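Local coordinates for protein immunoreactive 84kD antigen PG93 (Porphyromonas gingivalis, PDB 5M11) that serves as an essential bacterial surface component of the type IX secretion system and binds zinc and calcium ions, at residues Ile528-Tyr534 with Gly547-Phe553; Val588-Asp592 with Val603-Thr608; Leu631-Leu637 with Gly651-Met657. All coordinates share one frame; numbering follows the deposited sequence.

Contact 1 of 3, residues Ile528-Tyr534 with Gly547-Phe553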
ATOM      1  N   ILE A 528      -8.887 -31.843   5.202  1.00 89.32           N
ATOM      2  CA  ILE A 528      -9.044 -30.518   5.822  1.00 86.95           C
ATOM      3  C   ILE A 528     -10.092 -29.726   5.000  1.00 94.20           C
ATOM      4  O   ILE A 528     -11.053 -29.192   5.572  1.00 96.34           O
ATOM      5  CB  ILE A 528      -7.693 -29.760   5.991  1.00 84.53           C
ATOM      6  CG1 ILE A 528      -6.740 -30.496   6.966  1.00 82.98           C
ATOM      7  CG2 ILE A 528      -7.907 -28.306   6.422  1.00 82.89           C
ATOM      8  CD1 ILE A 528      -7.241 -30.698   8.459  1.00 87.78           C
ATOM      9  N   GLY A 529      -9.935 -29.750   3.678  1.00 90.04           N
ATOM     10  CA  GLY A 529     -10.861 -29.110   2.751  1.00 91.41           C
ATOM     11  C   GLY A 529     -10.282 -27.938   2.002  1.00 90.91           C
ATOM     12  O   GLY A 529     -11.005 -27.276   1.254  1.00 91.97           O
ATOM     13  N   HIS A 530      -8.973 -27.671   2.213  1.00 82.73           N
ATOM     14  CA  HIS A 530      -8.235 -26.582   1.574  1.00 78.91           C
ATOM     15  C   HIS A 530      -8.138 -26.801   0.066  1.00 82.65           C
ATOM     16  O   HIS A 530      -7.937 -27.932  -0.396  1.00 82.16           O
ATOM     17  CB  HIS A 530      -6.836 -26.421   2.187  1.00 75.56           C
ATOM     18  CG  HIS A 530      -5.915 -27.595   1.991  1.00 77.95           C
ATOM     19  ND1 HIS A 530      -5.252 -27.803   0.789  1.00 79.30           N
ATOM     20  CD2 HIS A 530      -5.517 -28.539   2.874  1.00 78.89           C
ATOM     21  CE1 HIS A 530      -4.513 -28.884   0.971  1.00 77.99           C
ATOM     22  NE2 HIS A 530      -4.636 -29.357   2.210  1.00 78.17           N
ATOM     23  N   LYS A 531      -8.315 -25.713  -0.686  1.00 79.63           N
ATOM     24  CA  LYS A 531      -8.250 -25.716  -2.142  1.00 81.10           C
ATOM     25  C   LYS A 531      -6.829 -25.302  -2.567  1.00 83.52           C
ATOM     26  O   LYS A 531      -6.205 -26.005  -3.365  1.00 84.28           O
ATOM     27  CB  LYS A 531      -9.347 -24.815  -2.745  1.00 85.71           C
ATOM     28  CG  LYS A 531     -10.775 -25.337  -2.491  1.00 96.23           C
ATOM     29  CD  LYS A 531     -11.872 -24.437  -3.075  1.00109.14           C
ATOM     30  CE  LYS A 531     -12.362 -24.844  -4.453  1.00123.23           C
ATOM     31  NZ  LYS A 531     -13.379 -23.892  -4.998  1.00131.31           N
ATOM     32  N   THR A 532      -6.291 -24.218  -1.971  1.00 76.97           N
ATOM     33  CA  THR A 532      -4.931 -23.748  -2.235  1.00 73.42           C
ATOM     34  C   THR A 532      -4.263 -23.374  -0.920  1.00 75.08           C
ATOM     35  O   THR A 532      -4.941 -22.862  -0.035  1.00 74.90           O
ATOM     36  CB  THR A 532      -4.931 -22.559  -3.226  1.00 76.18           C
ATOM     37  OG1 THR A 532      -5.688 -22.909  -4.389  1.00 76.36           O
ATOM     38  CG2 THR A 532      -3.511 -22.153  -3.660  1.00 70.26           C
ATOM     39  N   ILE A 533      -2.932 -23.636  -0.802  1.00 69.29           N
ATOM     40  CA  ILE A 533      -2.061 -23.276   0.326  1.00 65.77           C
ATOM     41  C   ILE A 533      -1.280 -22.043  -0.097  1.00 67.22           C
ATOM     42  O   ILE A 533      -0.532 -22.103  -1.074  1.00 65.75           O
ATOM     43  CB  ILE A 533      -1.119 -24.439   0.749  1.00 68.02           C
ATOM     44  CG1 ILE A 533      -1.887 -25.746   1.049  1.00 70.57           C
ATOM     45  CG2 ILE A 533      -0.209 -24.024   1.920  1.00 67.12           C
ATOM     46  CD1 ILE A 533      -2.885 -25.683   2.217  1.00 81.09           C
ATOM     47  N   TYR A 534      -1.482 -20.914   0.597  1.00 63.52           N
ATOM     48  CA  TYR A 534      -0.843 -19.653   0.197  1.00 61.51           C
ATOM     49  C   TYR A 534       0.363 -19.308   1.032  1.00 61.63           C
ATOM     50  O   TYR A 534       1.289 -18.694   0.506  1.00 59.33           O
ATOM     51  CB  TYR A 534      -1.838 -18.482   0.254  1.00 63.64           C
ATOM     52  CG  TYR A 534      -3.097 -18.674  -0.562  1.00 68.63           C
ATOM     53  CD1 TYR A 534      -3.055 -18.684  -1.954  1.00 71.73           C
ATOM     54  CD2 TYR A 534      -4.337 -18.793   0.054  1.00 71.92           C
ATOM     55  CE1 TYR A 534      -4.215 -18.841  -2.712  1.00 76.01           C
ATOM     56  CE2 TYR A 534      -5.503 -18.965  -0.693  1.00 76.60           C
ATOM     57  CZ  TYR A 534      -5.437 -18.985  -2.078  1.00 86.59           C
ATOM     58  OH  TYR A 534      -6.576 -19.164  -2.827  1.00 92.88           O
ATOM     59  N   GLY A 547      -1.434 -21.499   5.893  1.00 68.94           N
ATOM     60  CA  GLY A 547      -2.627 -20.720   5.632  1.00 69.09           C
ATOM     61  C   GLY A 547      -3.156 -21.066   4.270  1.00 72.98           C
ATOM     62  O   GLY A 547      -2.380 -21.351   3.355  1.00 71.79           O
ATOM     63  N   SER A 548      -4.473 -21.061   4.143  1.00 72.27           N
ATOM     64  CA  SER A 548      -5.168 -21.424   2.920  1.00 74.97           C
ATOM     65  C   SER A 548      -6.372 -20.500   2.653  1.00 80.74           C
ATOM     66  O   SER A 548      -6.539 -19.471   3.315  1.00 80.56           O
ATOM     67  CB  SER A 548      -5.636 -22.879   3.019  1.00 81.79           C
ATOM     68  OG  SER A 548      -6.743 -23.034   3.894  1.00 94.30           O
ATOM     69  N   ASP A 549      -7.213 -20.895   1.690  1.00 78.35           N
ATOM     70  CA  ASP A 549      -8.446 -20.212   1.332  1.00 80.45           C
ATOM     71  C   ASP A 549      -9.534 -20.438   2.416  1.00 85.31           C
ATOM     72  O   ASP A 549     -10.479 -19.648   2.496  1.00 86.85           O
ATOM     73  CB  ASP A 549      -8.934 -20.741  -0.029  1.00 84.84           C
ATOM     74  CG  ASP A 549      -9.257 -22.228  -0.019  1.00 90.40           C
ATOM     75  OD1 ASP A 549      -8.309 -23.046   0.165  1.00 88.37           O
ATOM     76  OD2 ASP A 549     -10.454 -22.573  -0.146  1.00 92.26           O
ATOM     77  N   ILE A 550      -9.409 -21.523   3.224  1.00 80.28           N
ATOM     78  CA  ILE A 550     -10.386 -21.885   4.260  1.00 81.79           C
ATOM     79  C   ILE A 550      -9.845 -21.627   5.698  1.00 84.40           C
ATOM     80  O   ILE A 550     -10.452 -22.076   6.673  1.00 85.05           O
ATOM     81  CB  ILE A 550     -10.876 -23.352   4.086  1.00 86.82           C
ATOM     82  CG1 ILE A 550      -9.752 -24.380   4.352  1.00 85.43           C
ATOM     83  CG2 ILE A 550     -11.536 -23.569   2.718  1.00 88.95           C
ATOM     84  CD1 ILE A 550     -10.232 -25.734   4.849  1.00 97.90           C
ATOM     85  N   GLY A 551      -8.737 -20.893   5.812  1.00 78.68           N
ATOM     86  CA  GLY A 551      -8.151 -20.558   7.105  1.00 76.88           C
ATOM     87  C   GLY A 551      -6.752 -21.081   7.365  1.00 79.72           C
ATOM     88  O   GLY A 551      -6.004 -21.395   6.434  1.00 78.48           O
ATOM     89  N   ILE A 552      -6.392 -21.173   8.650  1.00 75.80           N
ATOM     90  CA  ILE A 552      -5.065 -21.608   9.081  1.00 72.83           C
ATOM     91  C   ILE A 552      -5.141 -23.003   9.763  1.00 76.06           C
ATOM     92  O   ILE A 552      -6.191 -23.373  10.285  1.00 76.69           O
ATOM     93  CB  ILE A 552      -4.459 -20.498  10.000  1.00 74.21           C
ATOM     94  CG1 ILE A 552      -2.917 -20.567  10.009  1.00 72.48           C
ATOM     95  CG2 ILE A 552      -5.071 -20.484  11.428  1.00 75.56           C
ATOM     96  CD1 ILE A 552      -2.208 -19.370  10.662  1.00 80.81           C
ATOM     97  N   PHE A 553      -4.021 -23.768   9.722  1.00 72.14           N
ATOM     98  CA  PHE A 553      -3.851 -25.116  10.314  1.00 73.39           C
ATOM     99  C   PHE A 553      -2.374 -25.531  10.342  1.00 76.26           C
ATOM    100  O   PHE A 553      -1.627 -25.238   9.402  1.00 74.56           O
ATOM    101  CB  PHE A 553      -4.695 -26.203   9.598  1.00 77.01           C
ATOM    102  CG  PHE A 553      -4.606 -26.237   8.091  1.00 76.93           C
ATOM    103  CD1 PHE A 553      -3.655 -27.021   7.452  1.00 77.68           C
ATOM    104  CD2 PHE A 553      -5.486 -25.493   7.309  1.00 78.83           C
ATOM    105  CE1 PHE A 553      -3.583 -27.057   6.058  1.00 77.97           C
ATOM    106  CE2 PHE A 553      -5.394 -25.513   5.917  1.00 80.78           C
ATOM    107  CZ  PHE A 553      -4.451 -26.300   5.302  1.00 77.35           C
TER
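Two isoleucines and a histidine meet the ring of Phe-553. Ile-528 rests its CG2, anti to the backbone N, over one face, 4.0 Å from the ring centroid, and the same methyl group is shared with CD1 of Ile-550. At the far end of the ring, CZ approaches Ile-533 CD1 at 3.5 Å. The imidazole of His-530 lies nearly parallel to Phe-553, planes at 20°, but is slid so far that the rings barely overlap; Ile-533 CD1 lies over one of its faces, toward the rim. Isoleucine suits these places because its methyl groups are apolar and compact enough to lie against the buried phenyl ring. Gly-529, beside Ile-550 CD1, adopts a positive phi of 113°, readily accessible to glycine.

These residues belong to an up-and-down antiparallel blade, as in a beta-propeller: the loop 528-532 leads into strand 533-538, which pairs with strand 544-548. Ile-533 and Ser-548 form a non-hydrogen-bonded pair, and next to it Tyr-534 N donates to Gly-547 O at 2.9 Å.

The polar contacts centre on Asp-549. Its chi1 of 62° swings the carboxylate toward the loop, where OD1 accepts from Lys-531 N at 2.8 Å on its syn side and from Thr-532 N at 3.2 Å from above the carboxylate plane. One short acidic side chain thereby holds two successive peptide N-H groups. Ser-548 OG accepts from Ile-550 N at 3.1 Å, an ST turn, and donates to Gly-551 O. The Tyr-534 ring meets this turn obliquely, CE2 being 3.5 Å from Asp-549 N, with Thr-589 also against the ring.

Contact 2 of 3, residues Val588-Asp592 with Val603-Thr608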
ATOM      1  N   VAL A 588     -11.712 -17.673   5.446  1.00 88.21           N
ATOM      2  CA  VAL A 588     -10.871 -16.479   5.374  1.00 84.27           C
ATOM      3  C   VAL A 588      -9.590 -16.863   4.631  1.00 85.84           C
ATOM      4  O   VAL A 588      -8.884 -17.780   5.072  1.00 84.57           O
ATOM      5  CB  VAL A 588     -10.570 -15.914   6.787  1.00 86.24           C
ATOM      6  CG1 VAL A 588      -9.439 -14.901   6.755  1.00 83.16           C
ATOM      7  CG2 VAL A 588     -11.809 -15.304   7.420  1.00 88.92           C
ATOM      8  N   THR A 589      -9.290 -16.177   3.511  1.00 81.27           N
ATOM      9  CA  THR A 589      -8.087 -16.440   2.710  1.00 77.88           C
ATOM     10  C   THR A 589      -6.866 -15.817   3.411  1.00 77.68           C
ATOM     11  O   THR A 589      -6.771 -14.596   3.547  1.00 76.34           O
ATOM     12  CB  THR A 589      -8.301 -15.953   1.279  1.00 83.77           C
ATOM     13  OG1 THR A 589      -9.348 -16.736   0.704  1.00 89.38           O
ATOM     14  CG2 THR A 589      -7.061 -16.061   0.431  1.00 78.36           C
ATOM     15  N   VAL A 590      -5.958 -16.687   3.887  1.00 72.61           N
ATOM     16  CA  VAL A 590      -4.724 -16.327   4.599  1.00 69.54           C
ATOM     17  C   VAL A 590      -3.577 -16.246   3.563  1.00 70.99           C
ATOM     18  O   VAL A 590      -3.258 -17.242   2.904  1.00 70.13           O
ATOM     19  CB  VAL A 590      -4.415 -17.311   5.780  1.00 72.53           C
ATOM     20  CG1 VAL A 590      -3.009 -17.102   6.352  1.00 69.95           C
ATOM     21  CG2 VAL A 590      -5.455 -17.187   6.882  1.00 73.54           C
ATOM     22  N   THR A 591      -2.981 -15.043   3.435  1.00 65.45           N
ATOM     23  CA  THR A 591      -1.924 -14.711   2.475  1.00 63.13           C
ATOM     24  C   THR A 591      -0.510 -14.882   3.081  1.00 64.98           C
ATOM     25  O   THR A 591       0.396 -15.335   2.374  1.00 63.08           O
ATOM     26  CB  THR A 591      -2.139 -13.291   1.964  1.00 65.25           C
ATOM     27  OG1 THR A 591      -2.187 -12.424   3.088  1.00 65.57           O
ATOM     28  CG2 THR A 591      -3.427 -13.140   1.181  1.00 64.27           C
ATOM     29  N   ASP A 592      -0.312 -14.518   4.372  1.00 61.38           N
ATOM     30  CA  ASP A 592       0.997 -14.673   5.021  1.00 58.83           C
ATOM     31  C   ASP A 592       0.884 -14.980   6.508  1.00 60.36           C
ATOM     32  O   ASP A 592      -0.128 -14.666   7.152  1.00 61.27           O
ATOM     33  CB  ASP A 592       1.919 -13.446   4.813  1.00 59.74           C
ATOM     34  CG  ASP A 592       3.398 -13.808   4.601  1.00 70.03           C
ATOM     35  OD1 ASP A 592       3.734 -15.021   4.640  1.00 72.46           O
ATOM     36  OD2 ASP A 592       4.209 -12.886   4.357  1.00 69.43           O
ATOM     37  N   VAL A 603      -0.912 -13.141  11.530  1.00 60.91           N
ATOM     38  CA  VAL A 603      -1.603 -13.624  10.341  1.00 60.85           C
ATOM     39  C   VAL A 603      -2.168 -12.481   9.475  1.00 66.37           C
ATOM     40  O   VAL A 603      -3.056 -11.737   9.918  1.00 68.33           O
ATOM     41  CB  VAL A 603      -2.731 -14.600  10.719  1.00 65.58           C
ATOM     42  CG1 VAL A 603      -3.364 -15.191   9.469  1.00 66.10           C
ATOM     43  CG2 VAL A 603      -2.228 -15.703  11.654  1.00 64.92           C
ATOM     44  N   ALA A 604      -1.672 -12.391   8.224  1.00 60.23           N
ATOM     45  CA  ALA A 604      -2.169 -11.498   7.185  1.00 59.51           C
ATOM     46  C   ALA A 604      -3.255 -12.218   6.413  1.00 66.15           C
ATOM     47  O   ALA A 604      -3.087 -13.394   6.058  1.00 66.34           O
ATOM     48  CB  ALA A 604      -1.053 -11.119   6.251  1.00 58.47           C
ATOM     49  N   THR A 605      -4.375 -11.530   6.167  1.00 64.56           N
ATOM     50  CA  THR A 605      -5.524 -12.067   5.437  1.00 66.69           C
ATOM     51  C   THR A 605      -5.923 -11.181   4.238  1.00 72.11           C
ATOM     52  O   THR A 605      -5.656  -9.977   4.204  1.00 70.08           O
ATOM     53  CB  THR A 605      -6.763 -12.254   6.368  1.00 75.19           C
ATOM     54  OG1 THR A 605      -7.436 -11.003   6.581  1.00 70.06           O
ATOM     55  CG2 THR A 605      -6.436 -12.950   7.690  1.00 72.40           C
ATOM     56  N   GLN A 606      -6.624 -11.794   3.288  1.00 72.00           N
ATOM     57  CA  GLN A 606      -7.183 -11.131   2.127  1.00 73.83           C
ATOM     58  C   GLN A 606      -8.615 -10.747   2.478  1.00 80.82           C
ATOM     59  O   GLN A 606      -9.497 -11.600   2.442  1.00 83.48           O
ATOM     60  CB  GLN A 606      -7.106 -12.071   0.905  1.00 75.87           C
ATOM     61  CG  GLN A 606      -7.677 -11.511  -0.386  1.00 86.74           C
ATOM     62  CD  GLN A 606      -7.003 -12.141  -1.576  1.00101.29           C
ATOM     63  OE1 GLN A 606      -7.338 -13.258  -1.999  1.00 97.25           O
ATOM     64  NE2 GLN A 606      -6.019 -11.438  -2.130  1.00 89.95           N
ATOM     65  N   GLY A 607      -8.794  -9.509   2.938  1.00 77.26           N
ATOM     66  CA  GLY A 607     -10.091  -8.921   3.264  1.00 79.64           C
ATOM     67  C   GLY A 607     -10.580  -8.822   4.698  1.00 83.36           C
ATOM     68  O   GLY A 607     -11.672  -8.288   4.911  1.00 87.25           O
ATOM     69  N   THR A 608      -9.854  -9.349   5.692  1.00 76.05           N
ATOM     70  CA  THR A 608     -10.363  -9.274   7.080  1.00 76.04           C
ATOM     71  C   THR A 608      -9.304  -8.689   8.073  1.00 75.59           C
ATOM     72  O   THR A 608      -9.429  -8.840   9.296  1.00 74.15           O
ATOM     73  CB  THR A 608     -10.907 -10.645   7.567  1.00 82.20           C
ATOM     74  OG1 THR A 608      -9.850 -11.606   7.616  1.00 81.48           O
ATOM     75  CG2 THR A 608     -12.068 -11.164   6.724  1.00 81.15           C
TER
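Val-590 and Val-603 meet at about a right angle, CG1 to CG1 at 3.7 Å; in both, CG1 lies anti to the backbone N (chi1 169° and -175°), which brings these two methyl groups together. Compact beta-branched residues suit the buried side of an extended strand. Val-588 crosses obliquely to Thr-605 and Thr-608, its CG1 lying 3.7 Å from Thr-605 CG2. Thr-589 and Gln-606 instead run side by side in the same direction, with CG2 of the threonine alongside the amide oxygen OE1. Nearly perpendicular to Gln-606, Thr-591 sets its CG2 against Gln-606 CB.

Strands 589-595 and 601-606 form the first hairpin of an antiparallel blade, consistent with a beta-propeller. Thr-591 and Asp-592 both face Ala-604, a classic beta bulge: Ala-604 O takes Thr-591 N at 3.1 Å and, weakly, Asp-592 N, while Ala-604 N returns to Asp-592 O at 3.0 Å. Thr-605 OG1 accepts from Thr-608 OG1 at 2.7 Å and from Thr-608 N, tightening the turn.

Polar ends carried by the bulge add to backbone bonds in joining this sheet to the next: Thr-591 OG1 to Ile-636 O, Asp-592 OD2 to Leu-639 N. Asp-592, a known zinc ligand, coordinates no metal here.

Contact 3 of 3, residues Leu631-Leu637 with Gly651-Met657. With CA (calcium ion), chain L.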
ATOM      1  N   LEU A 631      -4.463   0.811  10.082  1.00 58.30           N
ATOM      2  CA  LEU A 631      -4.196  -0.111   8.967  1.00 56.28           C
ATOM      3  C   LEU A 631      -4.797   0.430   7.647  1.00 63.07           C
ATOM      4  O   LEU A 631      -5.990   0.766   7.575  1.00 64.32           O
ATOM      5  CB  LEU A 631      -4.726  -1.524   9.284  1.00 55.91           C
ATOM      6  CG  LEU A 631      -4.417  -2.651   8.297  1.00 59.00           C
ATOM      7  CD1 LEU A 631      -2.980  -3.119   8.404  1.00 57.11           C
ATOM      8  CD2 LEU A 631      -5.307  -3.829   8.542  1.00 60.29           C
ATOM      9  N   LEU A 632      -3.923   0.579   6.626  1.00 60.19           N
ATOM     10  CA  LEU A 632      -4.243   1.164   5.310  1.00 60.90           C
ATOM     11  C   LEU A 632      -5.298   0.357   4.520  1.00 68.85           C
ATOM     12  O   LEU A 632      -6.187   0.962   3.910  1.00 71.39           O
ATOM     13  CB  LEU A 632      -2.964   1.340   4.467  1.00 58.12           C
ATOM     14  CG  LEU A 632      -2.048   2.509   4.849  1.00 60.19           C
ATOM     15  CD1 LEU A 632      -0.718   2.419   4.123  1.00 57.49           C
ATOM     16  CD2 LEU A 632      -2.705   3.856   4.545  1.00 64.78           C
ATOM     17  N   SER A 633      -5.200  -0.987   4.535  1.00 64.79           N
ATOM     18  CA  SER A 633      -6.121  -1.854   3.814  1.00 66.74           C
ATOM     19  C   SER A 633      -6.336  -3.165   4.554  1.00 72.57           C
ATOM     20  O   SER A 633      -5.397  -3.679   5.172  1.00 69.99           O
ATOM     21  CB  SER A 633      -5.586  -2.133   2.413  1.00 69.66           C
ATOM     22  OG  SER A 633      -6.359  -3.097   1.718  1.00 79.69           O
ATOM     23  N   ASN A 634      -7.567  -3.726   4.465  1.00 72.52           N
ATOM     24  CA  ASN A 634      -7.898  -5.035   5.053  1.00 72.21           C
ATOM     25  C   ASN A 634      -7.307  -6.178   4.199  1.00 73.85           C
ATOM     26  O   ASN A 634      -7.269  -7.316   4.663  1.00 72.80           O
ATOM     27  CB  ASN A 634      -9.419  -5.222   5.212  1.00 76.84           C
ATOM     28  CG  ASN A 634     -10.076  -4.344   6.258  1.00 90.21           C
ATOM     29  OD1 ASN A 634      -9.492  -4.025   7.299  1.00 82.90           O
ATOM     30  ND2 ASN A 634     -11.336  -3.983   6.020  1.00 75.14           N
ATOM     31  N   ASN A 635      -6.866  -5.874   2.950  1.00 69.77           N
ATOM     32  CA  ASN A 635      -6.245  -6.842   2.054  1.00 68.88           C
ATOM     33  C   ASN A 635      -4.714  -6.686   2.163  1.00 71.89           C
ATOM     34  O   ASN A 635      -4.128  -5.739   1.618  1.00 71.31           O
ATOM     35  CB  ASN A 635      -6.764  -6.699   0.608  1.00 70.54           C
ATOM     36  CG  ASN A 635      -6.200  -7.685  -0.411  1.00 86.87           C
ATOM     37  OD1 ASN A 635      -5.431  -8.621  -0.104  1.00 82.15           O
ATOM     38  ND2 ASN A 635      -6.572  -7.486  -1.669  1.00 74.12           N
ATOM     39  N   ILE A 636      -4.093  -7.614   2.935  1.00 67.29           N
ATOM     40  CA  ILE A 636      -2.658  -7.686   3.211  1.00 64.81           C
ATOM     41  C   ILE A 636      -2.062  -8.779   2.338  1.00 67.95           C
ATOM     42  O   ILE A 636      -2.535  -9.910   2.364  1.00 68.80           O
ATOM     43  CB  ILE A 636      -2.359  -7.923   4.724  1.00 66.79           C
ATOM     44  CG1 ILE A 636      -3.182  -6.971   5.623  1.00 67.88           C
ATOM     45  CG2 ILE A 636      -0.830  -7.826   5.022  1.00 65.45           C
ATOM     46  CD1 ILE A 636      -3.272  -7.390   7.056  1.00 68.89           C
ATOM     47  N   LEU A 637      -1.019  -8.437   1.583  1.00 62.65           N
ATOM     48  CA  LEU A 637      -0.355  -9.317   0.623  1.00 61.42           C
ATOM     49  C   LEU A 637       0.855 -10.039   1.206  1.00 62.66           C
ATOM     50  O   LEU A 637       1.138 -11.174   0.798  1.00 60.61           O
ATOM     51  CB  LEU A 637       0.081  -8.483  -0.602  1.00 61.84           C
ATOM     52  CG  LEU A 637      -0.941  -8.386  -1.742  1.00 68.95           C
ATOM     53  CD1 LEU A 637      -2.116  -7.484  -1.388  1.00 70.68           C
ATOM     54  CD2 LEU A 637      -0.284  -7.910  -3.011  1.00 73.05           C
ATOM     55  N   GLY A 651       2.761  -5.406   4.368  1.00 47.74           N
ATOM     56  CA  GLY A 651       2.591  -5.066   2.967  1.00 49.47           C
ATOM     57  C   GLY A 651       1.129  -5.105   2.588  1.00 59.38           C
ATOM     58  O   GLY A 651       0.632  -6.169   2.215  1.00 60.88           O
ATOM     59  N   THR A 652       0.395  -3.984   2.743  1.00 59.27           N
ATOM     60  CA  THR A 652      -1.033  -3.975   2.374  1.00 62.00           C
ATOM     61  C   THR A 652      -1.161  -3.708   0.878  1.00 68.38           C
ATOM     62  O   THR A 652      -0.201  -3.262   0.242  1.00 67.10           O
ATOM     63  CB  THR A 652      -1.901  -2.979   3.202  1.00 67.55           C
ATOM     64  OG1 THR A 652      -1.549  -1.614   2.933  1.00 57.67           O
ATOM     65  CG2 THR A 652      -1.884  -3.267   4.693  1.00 66.35           C
ATOM     66  N   ALA A 653      -2.354  -3.952   0.324  1.00 67.99           N
ATOM     67  CA  ALA A 653      -2.635  -3.710  -1.094  1.00 70.32           C
ATOM     68  C   ALA A 653      -2.469  -2.210  -1.446  1.00 73.50           C
ATOM     69  O   ALA A 653      -2.248  -1.866  -2.612  1.00 73.64           O
ATOM     70  CB  ALA A 653      -4.045  -4.189  -1.429  1.00 73.81           C
ATOM     71  N   ASP A 654      -2.531  -1.341  -0.414  1.00 69.27           N
ATOM     72  CA  ASP A 654      -2.388   0.109  -0.513  1.00 69.82           C
ATOM     73  C   ASP A 654      -1.038   0.612   0.071  1.00 69.06           C
ATOM     74  O   ASP A 654      -0.932   1.775   0.436  1.00 69.56           O
ATOM     75  CB  ASP A 654      -3.577   0.807   0.179  1.00 74.05           C
ATOM     76  CG  ASP A 654      -4.840   0.800  -0.659  1.00 93.68           C
ATOM     77  OD1 ASP A 654      -4.997   1.712  -1.502  1.00 97.46           O
ATOM     78  OD2 ASP A 654      -5.663  -0.130  -0.488  1.00102.39           O
ATOM     79  N   GLY A 655      -0.024  -0.249   0.140  1.00 61.70           N
ATOM     80  CA  GLY A 655       1.296   0.153   0.621  1.00 58.63           C
ATOM     81  C   GLY A 655       1.816  -0.406   1.933  1.00 56.55           C
ATOM     82  O   GLY A 655       1.113  -1.108   2.659  1.00 53.83           O
ATOM     83  N   LEU A 656       3.062  -0.038   2.252  1.00 52.75           N
ATOM     84  CA  LEU A 656       3.785  -0.479   3.430  1.00 52.16           C
ATOM     85  C   LEU A 656       3.453   0.307   4.699  1.00 61.05           C
ATOM     86  O   LEU A 656       3.344   1.538   4.717  1.00 62.11           O
ATOM     87  CB  LEU A 656       5.303  -0.430   3.185  1.00 51.05           C
ATOM     88  CG  LEU A 656       6.168  -1.314   4.091  1.00 52.42           C
ATOM     89  CD1 LEU A 656       5.876  -2.780   3.862  1.00 52.67           C
ATOM     90  CD2 LEU A 656       7.633  -1.017   3.887  1.00 50.98           C
ATOM     91  N   MET A 657       3.372  -0.461   5.785  1.00 59.54           N
ATOM     92  CA  MET A 657       3.085  -0.042   7.152  1.00 59.31           C
ATOM     93  C   MET A 657       4.001  -0.772   8.121  1.00 61.47           C
ATOM     94  O   MET A 657       4.544  -1.827   7.772  1.00 58.73           O
ATOM     95  CB  MET A 657       1.636  -0.373   7.502  1.00 62.05           C
ATOM     96  CG  MET A 657       0.654   0.532   6.902  1.00 66.73           C
ATOM     97  SD  MET A 657      -0.881   0.383   7.818  1.00 71.92           S
ATOM     98  CE  MET A 657      -0.686   1.736   8.946  1.00 69.32           C
TER
HETATM   99 CA    CA L 811      -7.894   0.753  -0.568  1.00 98.95          CA
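Ser-633 brings its CB to within 3.5 Å of OD2 on the flat carboxylate of Asp-654, close to the carboxylate plane. The calcium ion sits farther out of that plane, on the same side, bound by OD2 at 2.4 Å; OD1 is too distant to share it, so the aspartate coordinates through a single oxygen. The other flat group, the amide of Asn-635, extends with CG anti to the backbone N (chi1 -179°) and approaches Ala-653 CB only loosely through ND2.

Thr-652 to Gly-655 form a type I beta turn, with Asp-654 at its third position. Thr-652 OG1 donates to Gly-655 O at 2.7 Å, in the carbonyl plane on a lone pair, and Thr-652 N reaches the same oxygen; the threonine thereby ties the turn together through both backbone and hydroxyl. Gly-655, with phi 113°, suits the positive phi that follows. In the other segment, Ser-633 OG accepts from Asn-635 N, an ST turn. Ala-653 N to Asn-635 O, 2.8 Å, and Leu-637 N to Gly-651 O flank the Ile-636 and Thr-652 pair in strands 636-642 and 647-652.

Leucines and a methionine fill the buried end. Leu-632 lays CD1 against Met-657 CG at 3.6 Å, and Leu-632 N makes a weak bond to Met-657 SD at 3.3 Å. Leu-631 crosses the methionine at about a right angle. Strand 13-16, from the chain's start, covers Leu-632 and Met-657 and completes this four-stranded sheet, consistent with the ring closure of a beta-propeller.

The metal's charge probably keeps Asp-654 ionised, while Leu-631, Leu-632 and Met-657 pack separately at the other, buried end of the contact.

Each contact joins the two strands of a beta hairpin at one edge of an antiparallel sheet; the sheet of contact 3 also takes in strand 13-16 from the chain's start. Contact 3 is the most buried and lies closest to the chain's centre; contacts 1 and 2 are partly buried. Contacts 1 and 3 each also reach a third strand across a tight turn, and in both a hydroxyl residue binds the glycine carbonyl that ends it. Their acids differ in use: one grips peptide N-H groups, the other a calcium ion. Contact 2 also has such a hydroxyl, adds a classic bulge, and bridges its neighbours through Ser-548 O to Val-590 N and Thr-605 O to Ile-636 N.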